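Local coordinates for hypothetical protein (Exiguobacterium sibiricum, PDB 2HKV) that is of unknown function but belongs to the DinB superfamily and binds a nickel ion within a helical bundle, at residues Ala122-Leu125 / Tyr126-Ser130. Sequence-based numbering, arbitrary orientation.
Sequences AVHL and YHHRS. With NI (nickel (II) ion), chain B.
His124 brings the edge of its imidazole against the edge of the His128 ring one helical turn later, with centroids 4.8 Å apart and planes at 56°. The NE2 atoms of His124 and His128 approach to 3.0 Å because both bind nickel, each at 2.1 Å. Spacing of i to i+4 puts both rings on one side of helix 114-138, and different first torsions let them converge on the metal: CG is anti to the backbone N in His124 (chi1 -170°) but to the carbonyl carbon in His128 (chi1 -66°). His49 and two waters also bind the metal. Histidine suits the site: NE2 ligates while ND1 hydrogen-bonds to a second shell, Asp57 for His124 and Gln131 for His128. One face of the His128 ring has CD2 of His127 over its centre, 3.5 Å above the plane. His128 N donates to His124 O at 3.1 Å, part of the regular helical bonding that spaces the ligands. Tyr126 sets CD1 3.4 Å from Ala122 O, in the ring plane, and suits its place by packing on helix 4-26 while OH hydrogen-bonds to His12 O. Asp57 probably makes the His124 imidazole more electron-rich, and the two water positions are probably exchangeable.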
loop_
_atom_site.group_PDB
_atom_site.type_symbol
_atom_site.label_atom_id
_atom_site.label_comp_id
_atom_site.label_asym_id
_atom_site.label_seq_id
_atom_site.Cartn_x
_atom_site.Cartn_y
_atom_site.Cartn_z
ATOM N N ALA A 122 7.681 -2.394 -0.828
ATOM C CA ALA A 122 6.398 -2.943 -1.299
ATOM C C ALA A 122 5.169 -2.064 -0.895
ATOM O O ALA A 122 4.355 -1.644 -1.730
ATOM C CB ALA A 122 6.205 -4.423 -0.835
ATOM N N VAL A 123 5.038 -1.790 0.392
ATOM C CA VAL A 123 3.929 -0.987 0.873
ATOM C C VAL A 123 4.028 0.453 0.410
ATOM O O VAL A 123 3.013 1.086 0.194
ATOM C CB VAL A 123 3.734 -1.075 2.437
ATOM C CG1 VAL A 123 3.439 -2.520 2.835
ATOM C CG2 VAL A 123 4.926 -0.535 3.227
ATOM N N HIS A 124 5.241 0.983 0.241
ATOM C CA HIS A 124 5.409 2.307 -0.370
ATOM C C HIS A 124 4.905 2.365 -1.831
ATOM O O HIS A 124 4.166 3.278 -2.231
ATOM C CB HIS A 124 6.901 2.688 -0.230
ATOM C CG HIS A 124 7.205 4.084 -0.581
ATOM N ND1 HIS A 124 8.482 4.509 -0.823
ATOM C CD2 HIS A 124 6.402 5.153 -0.742
ATOM C CE1 HIS A 124 8.457 5.789 -1.117
ATOM N NE2 HIS A 124 7.207 6.190 -1.056
ATOM N N LEU A 125 5.155 1.302 -2.573
ATOM C CA LEU A 125 4.626 1.155 -3.914
ATOM C C LEU A 125 3.077 1.162 -3.969
ATOM O O LEU A 125 2.466 1.934 -4.757
ATOM C CB LEU A 125 5.182 -0.107 -4.611
ATOM C CG LEU A 125 4.779 -0.266 -6.084
ATOM C CD1 LEU A 125 5.587 0.660 -6.982
ATOM C CD2 LEU A 125 4.945 -1.769 -6.504
ATOM N N TYR A 126 2.450 0.401 -3.113
ATOM C CA TYR A 126 0.987 0.321 -3.036
ATOM C C TYR A 126 0.407 1.626 -2.535
ATOM O O TYR A 126 -0.628 2.038 -3.013
ATOM C CB TYR A 126 0.552 -0.892 -2.178
ATOM C CG TYR A 126 0.469 -2.180 -3.001
ATOM C CD1 TYR A 126 1.628 -2.946 -3.240
ATOM C CD2 TYR A 126 -0.733 -2.653 -3.463
ATOM C CE1 TYR A 126 1.611 -4.085 -4.010
ATOM C CE2 TYR A 126 -0.792 -3.816 -4.205
ATOM C CZ TYR A 126 0.371 -4.561 -4.430
ATOM O OH TYR A 126 0.286 -5.714 -5.168
ATOM N N HIS A 127 1.088 2.327 -1.629
ATOM C CA HIS A 127 0.674 3.688 -1.211
ATOM C C HIS A 127 0.540 4.633 -2.428
ATOM O O HIS A 127 -0.464 5.301 -2.618
ATOM C CB HIS A 127 1.678 4.233 -0.182
ATOM C CG HIS A 127 1.478 5.679 0.200
ATOM N ND1 HIS A 127 0.525 6.078 1.113
ATOM C CD2 HIS A 127 2.088 6.810 -0.232
ATOM C CE1 HIS A 127 0.574 7.398 1.251
ATOM N NE2 HIS A 127 1.505 7.873 0.439
ATOM N N HIS A 128 1.585 4.711 -3.248
ATOM C CA HIS A 128 1.538 5.616 -4.347
ATOM C C HIS A 128 0.772 5.117 -5.546
ATOM O O HIS A 128 0.256 5.962 -6.295
ATOM C CB HIS A 128 2.923 6.100 -4.766
ATOM C CG HIS A 128 3.602 6.940 -3.742
ATOM N ND1 HIS A 128 3.143 8.191 -3.383
ATOM C CD2 HIS A 128 4.736 6.734 -3.050
ATOM C CE1 HIS A 128 3.995 8.709 -2.502
ATOM N NE2 HIS A 128 4.931 7.812 -2.226
ATOM N N ARG A 129 0.658 3.805 -5.762
ATOM C CA ARG A 129 -0.217 3.293 -6.818
ATOM C C ARG A 129 -1.657 3.771 -6.535
ATOM O O ARG A 129 -2.417 4.214 -7.436
ATOM C CB ARG A 129 -0.198 1.793 -6.847
ATOM C CG ARG A 129 -0.952 1.204 -8.052
ATOM C CD ARG A 129 -1.103 -0.312 -8.008
ATOM N NE ARG A 129 -1.978 -0.731 -6.908
ATOM C CZ ARG A 129 -2.615 -1.892 -6.862
ATOM N NH1 ARG A 129 -2.452 -2.789 -7.811
ATOM N NH2 ARG A 129 -3.363 -2.168 -5.807
ATOM N N SER A 130 -2.061 3.690 -5.260
ATOM C CA SER A 130 -3.385 4.177 -4.830
ATOM C C SER A 130 -3.558 5.663 -5.123
ATOM O O SER A 130 -4.633 6.113 -5.652
ATOM C CB SER A 130 -3.592 3.920 -3.339
ATOM O OG SER A 130 -4.941 4.157 -2.967
HETATM NI NI NI B . 6.736 8.255 -1.337
HETATM O O HOH W 1 6.232 10.449 -1.251
HETATM O O HOH W 2 8.461 8.839 -0.340
#